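Local coordinates for ribonucleoside-diphosphate reductase subunit beta (Clostridium botulinum, PDB 6ZJK), which carries the di-iron centre and probably the tyrosyl radical with which class I ribonucleotide reductase makes deoxyribonucleotides from ribonucleoside diphosphates, at residues 105-110 against 142-147; 171-176 against 205-210. One frame throughout, in Å; residues are numbered along the deposited sequence.

Contact 1 of 2, residues 105-110 against 142-147; sequences FLDSVQ and QSYSYI. With FE (Fe (III) ion), chain H.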
loop_
_atom_site.group_PDB
_atom_site.type_symbol
_atom_site.label_atom_id
_atom_site.label_comp_id
_atom_site.label_asym_id
_atom_site.label_seq_id
_atom_site.Cartn_x
_atom_site.Cartn_y
_atom_site.Cartn_z
ATOM N N PHE A 105 -9.034 -2.921 -15.322
ATOM C CA PHE A 105 -9.471 -4.076 -14.556
ATOM C C PHE A 105 -8.277 -4.804 -13.932
ATOM O O PHE A 105 -8.342 -5.224 -12.768
ATOM C CB PHE A 105 -10.273 -5.028 -15.449
ATOM C CG PHE A 105 -10.349 -6.420 -14.902
ATOM C CD1 PHE A 105 -11.351 -6.766 -14.006
ATOM C CD2 PHE A 105 -9.388 -7.378 -15.244
ATOM C CE1 PHE A 105 -11.411 -8.052 -13.488
ATOM C CE2 PHE A 105 -9.439 -8.647 -14.720
ATOM C CZ PHE A 105 -10.448 -8.993 -13.849
ATOM N N LEU A 106 -7.168 -4.915 -14.649
ATOM C CA LEU A 106 -6.002 -5.645 -14.152
ATOM C C LEU A 106 -5.391 -5.034 -12.890
ATOM O O LEU A 106 -5.223 -5.676 -11.935
ATOM C CB LEU A 106 -4.967 -5.843 -15.234
ATOM C CG LEU A 106 -5.287 -6.751 -16.399
ATOM C CD1 LEU A 106 -4.126 -6.934 -17.299
ATOM C CD2 LEU A 106 -5.957 -8.036 -16.073
ATOM N N ASP A 107 -5.119 -3.760 -12.943
ATOM C CA ASP A 107 -4.590 -3.051 -11.844
ATOM C C ASP A 107 -5.595 -2.979 -10.688
ATOM O O ASP A 107 -5.195 -2.998 -9.583
ATOM C CB ASP A 107 -4.119 -1.695 -12.247
ATOM C CG ASP A 107 -2.806 -1.713 -12.987
ATOM O OD1 ASP A 107 -1.837 -2.294 -12.553
ATOM O OD2 ASP A 107 -2.714 -1.093 -14.002
ATOM N N SER A 108 -6.889 -2.926 -10.960
ATOM C CA SER A 108 -7.857 -2.902 -9.921
ATOM C C SER A 108 -7.838 -4.195 -9.160
ATOM O O SER A 108 -7.863 -4.182 -7.996
ATOM C CB SER A 108 -9.259 -2.570 -10.441
ATOM O OG SER A 108 -9.353 -1.238 -10.817
ATOM N N VAL A 109 -7.781 -5.325 -9.832
ATOM C CA VAL A 109 -7.754 -6.572 -9.112
ATOM C C VAL A 109 -6.414 -6.805 -8.414
ATOM O O VAL A 109 -6.369 -7.445 -7.454
ATOM C CB VAL A 109 -8.119 -7.816 -9.898
ATOM C CG1 VAL A 109 -9.528 -7.793 -10.358
ATOM C CG2 VAL A 109 -7.200 -8.033 -11.029
ATOM N N GLN A 110 -5.349 -6.246 -8.928
ATOM C CA GLN A 110 -4.065 -6.343 -8.307
ATOM C C GLN A 110 -4.167 -5.586 -6.990
ATOM O O GLN A 110 -3.789 -6.084 -5.996
ATOM C CB GLN A 110 -2.992 -5.743 -9.170
ATOM C CG GLN A 110 -2.555 -6.575 -10.341
ATOM C CD GLN A 110 -1.981 -7.884 -9.961
ATOM O OE1 GLN A 110 -2.681 -8.822 -9.731
ATOM N NE2 GLN A 110 -0.685 -7.939 -9.887
ATOM N N GLN A 142 -5.125 5.069 -11.520
ATOM C CA GLN A 142 -5.488 6.465 -11.558
ATOM C C GLN A 142 -5.023 7.161 -12.783
ATOM O O GLN A 142 -5.655 8.050 -13.252
ATOM C CB GLN A 142 -4.936 7.214 -10.363
ATOM C CG GLN A 142 -5.457 8.606 -10.190
ATOM C CD GLN A 142 -4.510 9.618 -10.632
ATOM O OE1 GLN A 142 -3.348 9.457 -10.524
ATOM N NE2 GLN A 142 -4.999 10.666 -11.124
ATOM N N SER A 143 -3.865 6.770 -13.252
ATOM C CA SER A 143 -3.309 7.219 -14.524
ATOM C C SER A 143 -4.324 7.092 -15.652
ATOM O O SER A 143 -4.246 7.846 -16.633
ATOM C CB SER A 143 -2.029 6.444 -14.882
ATOM O OG SER A 143 -2.313 5.122 -15.327
ATOM N N TYR A 144 -5.101 6.040 -15.588
ATOM C CA TYR A 144 -6.065 5.744 -16.616
ATOM C C TYR A 144 -7.227 6.725 -16.504
ATOM O O TYR A 144 -7.691 7.190 -17.474
ATOM C CB TYR A 144 -6.542 4.290 -16.619
ATOM C CG TYR A 144 -5.431 3.240 -16.633
ATOM C CD1 TYR A 144 -4.310 3.423 -17.382
ATOM C CD2 TYR A 144 -5.512 2.108 -15.884
ATOM C CE1 TYR A 144 -3.308 2.502 -17.393
ATOM C CE2 TYR A 144 -4.513 1.179 -15.897
ATOM C CZ TYR A 144 -3.420 1.389 -16.647
ATOM O OH TYR A 144 -2.428 0.501 -16.633
ATOM N N SER A 145 -7.679 7.009 -15.302
ATOM C CA SER A 145 -8.701 8.032 -15.096
ATOM C C SER A 145 -8.223 9.390 -15.608
ATOM O O SER A 145 -9.001 10.151 -16.198
ATOM C CB SER A 145 -9.090 8.116 -13.616
ATOM O OG SER A 145 -10.215 7.292 -13.331
ATOM N N TYR A 146 -6.970 9.694 -15.359
ATOM C CA TYR A 146 -6.385 10.921 -15.798
ATOM C C TYR A 146 -6.342 11.020 -17.320
ATOM O O TYR A 146 -6.608 12.043 -17.841
ATOM C CB TYR A 146 -5.010 11.126 -15.228
ATOM C CG TYR A 146 -4.220 12.235 -15.822
ATOM C CD1 TYR A 146 -4.662 13.503 -15.810
ATOM C CD2 TYR A 146 -3.003 12.021 -16.348
ATOM C CE1 TYR A 146 -3.933 14.509 -16.328
ATOM C CE2 TYR A 146 -2.260 13.026 -16.870
ATOM C CZ TYR A 146 -2.739 14.270 -16.867
ATOM O OH TYR A 146 -2.008 15.267 -17.377
ATOM N N ILE A 147 -5.943 9.960 -18.003
ATOM C CA ILE A 147 -5.936 9.963 -19.475
ATOM C C ILE A 147 -7.346 10.211 -20.021
ATOM O O ILE A 147 -7.559 11.086 -20.869
ATOM C CB ILE A 147 -5.339 8.659 -20.034
ATOM C CG1 ILE A 147 -3.831 8.598 -19.760
ATOM C CG2 ILE A 147 -5.635 8.524 -21.550
ATOM C CD1 ILE A 147 -3.181 7.233 -20.042
HETATM FE FE FE H . 0.357 -2.095 -12.691
HETATM O O HOH W 1 2.679 -2.748 -12.591
#
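Tyr144 and Asp107 meet through a single polar pair: the phenol OH of Tyr144 donates to OD2 of Asp107 over 3.1 Å, arriving nearly along the C-O axis of that oxygen. OD2 sits at the edge of the ring, near its plane, and the closest ring carbon, CE2 of Tyr144, is 3.5 Å from it. Carboxylate and ring are only 27° apart in tilt, although the two side chains run across each other at roughly a right angle. Both are sent out between the helices in the same manner, with CG anti to the carbonyl carbon (chi1 -76° in Asp107, -52° in Tyr144).

The carboxylate is thereby divided between two tasks. OD1 of Asp107 binds the iron(III) ion at 2.2 Å, and OD2 holds the phenol; Glu137, His140 and a water are further ligands of this metal. The phenol OH of Tyr144 ends 5.5 Å from that iron ion, linked to it through the Asp107 carboxylate. In R2 proteins that carry a tyrosyl radical, the radical tyrosine sits in this way beside the iron-binding aspartate, and Tyr144 is probably its counterpart.

The aspartate comes from helix 90-118 and the tyrosine from helix 124-151, one turn beyond His140. Helix 190-220 supplies Phe208, which packs on both side chains, while Ile234 of helix 225-255 packs on Tyr144.

Contact 2 of 2, residues 171-176 against 205-210; sequences LERNKF and GIYFYS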
loop_
_atom_site.group_PDB
_atom_site.type_symbol
_atom_site.label_atom_id
_atom_site.label_comp_id
_atom_site.label_asym_id
_atom_site.label_seq_id
_atom_site.Cartn_x
_atom_site.Cartn_y
_atom_site.Cartn_z
ATOM N N LEU A 171 -15.617 -9.550 -20.895
ATOM C CA LEU A 171 -16.174 -10.031 -19.678
ATOM C C LEU A 171 -15.680 -11.407 -19.294
ATOM O O LEU A 171 -15.349 -11.621 -18.184
ATOM C CB LEU A 171 -17.672 -10.050 -19.767
ATOM C CG LEU A 171 -18.492 -9.837 -18.523
ATOM C CD1 LEU A 171 -19.659 -10.747 -18.497
ATOM C CD2 LEU A 171 -17.703 -10.035 -17.276
ATOM N N GLU A 172 -15.633 -12.349 -20.201
ATOM C CA GLU A 172 -15.208 -13.684 -19.814
ATOM C C GLU A 172 -13.765 -13.714 -19.379
ATOM O O GLU A 172 -13.439 -14.426 -18.497
ATOM C CB GLU A 172 -15.492 -14.731 -20.877
ATOM C CG GLU A 172 -16.965 -15.048 -21.107
ATOM C CD GLU A 172 -17.644 -15.840 -20.001
ATOM O OE1 GLU A 172 -17.026 -16.762 -19.417
ATOM O OE2 GLU A 172 -18.820 -15.526 -19.706
ATOM N N ARG A 173 -12.914 -12.942 -20.016
ATOM C CA ARG A 173 -11.526 -12.843 -19.647
ATOM C C ARG A 173 -11.459 -12.418 -18.201
ATOM O O ARG A 173 -10.878 -13.099 -17.377
ATOM C CB ARG A 173 -10.833 -11.818 -20.498
ATOM C CG ARG A 173 -10.191 -12.343 -21.741
ATOM C CD ARG A 173 -8.929 -11.582 -22.101
ATOM N NE ARG A 173 -7.733 -12.225 -21.597
ATOM C CZ ARG A 173 -6.515 -11.781 -21.772
ATOM N NH1 ARG A 173 -5.530 -12.449 -21.279
ATOM N NH2 ARG A 173 -6.256 -10.708 -22.426
ATOM N N ASN A 174 -12.150 -11.342 -17.880
ATOM C CA ASN A 174 -12.218 -10.813 -16.540
ATOM C C ASN A 174 -12.625 -11.848 -15.542
ATOM O O ASN A 174 -11.990 -12.020 -14.562
ATOM C CB ASN A 174 -13.121 -9.614 -16.484
ATOM C CG ASN A 174 -12.494 -8.395 -17.072
ATOM O OD1 ASN A 174 -11.441 -8.451 -17.612
ATOM N ND2 ASN A 174 -13.153 -7.299 -16.970
ATOM N N LYS A 175 -13.640 -12.605 -15.820
ATOM C CA LYS A 175 -14.045 -13.617 -14.896
ATOM C C LYS A 175 -13.013 -14.687 -14.722
ATOM O O LYS A 175 -12.829 -15.186 -13.661
ATOM C CB LYS A 175 -15.307 -14.239 -15.385
ATOM C CG LYS A 175 -16.509 -13.435 -15.026
ATOM C CD LYS A 175 -17.542 -13.561 -16.099
ATOM C CE LYS A 175 -18.377 -14.797 -15.932
ATOM N NZ LYS A 175 -19.695 -14.616 -16.561
ATOM N N PHE A 176 -12.375 -15.075 -15.792
ATOM C CA PHE A 176 -11.350 -16.072 -15.712
ATOM C C PHE A 176 -10.240 -15.614 -14.791
ATOM O O PHE A 176 -9.932 -16.253 -13.857
ATOM C CB PHE A 176 -10.770 -16.319 -17.089
ATOM C CG PHE A 176 -9.611 -17.260 -17.104
ATOM C CD1 PHE A 176 -9.798 -18.594 -16.913
ATOM C CD2 PHE A 176 -8.348 -16.811 -17.302
ATOM C CE1 PHE A 176 -8.746 -19.456 -16.910
ATOM C CE2 PHE A 176 -7.289 -17.664 -17.297
ATOM C CZ PHE A 176 -7.492 -18.988 -17.116
ATOM N N GLY A 205 3.862 -10.201 -16.382
ATOM C CA GLY A 205 4.874 -10.444 -17.387
ATOM C C GLY A 205 4.342 -10.734 -18.767
ATOM O O GLY A 205 5.128 -10.780 -19.720
ATOM N N ILE A 206 3.028 -10.938 -18.907
ATOM C CA ILE A 206 2.449 -11.273 -20.210
ATOM C C ILE A 206 1.323 -10.306 -20.591
ATOM O O ILE A 206 1.397 -9.649 -21.636
ATOM C CB ILE A 206 1.942 -12.721 -20.231
ATOM C CG1 ILE A 206 3.102 -13.696 -19.941
ATOM C CG2 ILE A 206 1.297 -13.046 -21.599
ATOM C CD1 ILE A 206 4.223 -13.655 -20.973
ATOM N N TYR A 207 0.283 -10.198 -19.749
ATOM C CA TYR A 207 -0.893 -9.414 -20.146
ATOM C C TYR A 207 -0.537 -7.941 -20.300
ATOM O O TYR A 207 -0.896 -7.318 -21.300
ATOM C CB TYR A 207 -2.046 -9.581 -19.141
ATOM C CG TYR A 207 -2.499 -11.015 -18.914
ATOM C CD1 TYR A 207 -2.283 -11.999 -19.870
ATOM C CD2 TYR A 207 -3.125 -11.387 -17.726
ATOM C CE1 TYR A 207 -2.687 -13.314 -19.653
ATOM C CE2 TYR A 207 -3.532 -12.699 -17.502
ATOM C CZ TYR A 207 -3.307 -13.657 -18.468
ATOM O OH TYR A 207 -3.705 -14.964 -18.267
ATOM N N PHE A 208 0.263 -7.440 -19.392
ATOM C CA PHE A 208 0.614 -6.082 -19.456
ATOM C C PHE A 208 1.520 -5.763 -20.605
ATOM O O PHE A 208 1.396 -4.743 -21.169
ATOM C CB PHE A 208 1.129 -5.541 -18.112
ATOM C CG PHE A 208 0.120 -4.760 -17.363
ATOM C CD1 PHE A 208 -0.123 -3.464 -17.661
ATOM C CD2 PHE A 208 -0.603 -5.334 -16.416
ATOM C CE1 PHE A 208 -1.081 -2.778 -16.994
ATOM C CE2 PHE A 208 -1.574 -4.664 -15.756
ATOM C CZ PHE A 208 -1.804 -3.386 -16.052
ATOM N N TYR A 209 2.444 -6.648 -20.919
ATOM C CA TYR A 209 3.393 -6.452 -22.009
ATOM C C TYR A 209 2.678 -6.412 -23.340
ATOM O O TYR A 209 3.027 -5.697 -24.180
ATOM C CB TYR A 209 4.562 -7.444 -21.930
ATOM C CG TYR A 209 5.623 -6.960 -21.000
ATOM C CD1 TYR A 209 5.491 -7.099 -19.668
ATOM C CD2 TYR A 209 6.720 -6.330 -21.461
ATOM C CE1 TYR A 209 6.433 -6.631 -18.802
ATOM C CE2 TYR A 209 7.675 -5.859 -20.609
ATOM C CZ TYR A 209 7.504 -6.014 -19.275
ATOM O OH TYR A 209 8.426 -5.548 -18.442
ATOM N N SER A 210 1.647 -7.184 -23.481
ATOM C CA SER A 210 0.817 -7.113 -24.679
ATOM C C SER A 210 0.172 -5.737 -24.830
ATOM O O SER A 210 0.086 -5.201 -25.940
ATOM C CB SER A 210 -0.253 -8.200 -24.637
ATOM O OG SER A 210 -1.211 -8.033 -25.685
HETATM O O HOH W 2 -6.344 -14.916 -19.506
#
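Arg173 reaches across to Tyr207 and sets one guanidinium nitrogen over the phenol ring. NH1 of Arg173 stands 3.4 Å above the ring plane, displaced from the middle toward the rim, with CE1 of Tyr207 as its nearest atom. The guanidinium does not lie flat on the ring: the two planes are 80° apart, so an edge of the cation points at the aromatic face. CZ of Arg173 is 4.8 Å from the ring centroid and 16° off the normal, a cation-pi contact made with the guanidinium edge-on to the ring face.

A water joins the same two groups a second time. It accepts from NH1 of Arg173 at 3.1 Å, lying in the guanidinium plane, and hydrogen-bonds to OH of Tyr207 at 2.9 Å. NH1 thus serves both the ring face and the water beside it.

The arginine's stronger polar partner lies further out. NH2 of Arg173 forms a salt bridge with Glu279, whose other carboxylate oxygen takes a hydrogen bond from Ser210; the salt bridge anchors the guanidinium from helix 262-287, and the same glutamate also packs on Tyr207. Bends at chi2 and chi3 (95°) of Arg173 turn the guanidinium so that NH1 faces the ring while NH2 meets Glu279. On the ring side, Tyr207 ends a wider, pi-type turn at 205-207, which begins just after the iron ligand Glu204.

The pair spans the gap between helix 168-186 and helix 190-220, which run antiparallel. Helix 262-287 borders it through Glu279, His278 and Trp282, the last two packing on Arg173, and Phe102 of helix 90-118 touches the arginine as well.

From the N terminus, the chain first runs along helix 90-118, turns, and comes back on helix 124-151, where contact 1 closes a loop of 31 residues that is mostly helix. Contact 2 follows in series, closing a 28-residue loop between the antiparallel helices 168-186 and 190-220; the loops neither nest nor cross. Their centres nevertheless lie about 14 Å apart, and the two meet directly. CZ of Phe208 approaches OD2 of Asp107 to 3.2 Å, and Phe105 packs against Asn174. Helix 90-118 is therefore packed against both helices of the second pair, joining the two hairpins around the di-iron site, and both contacts also touch the second subunit.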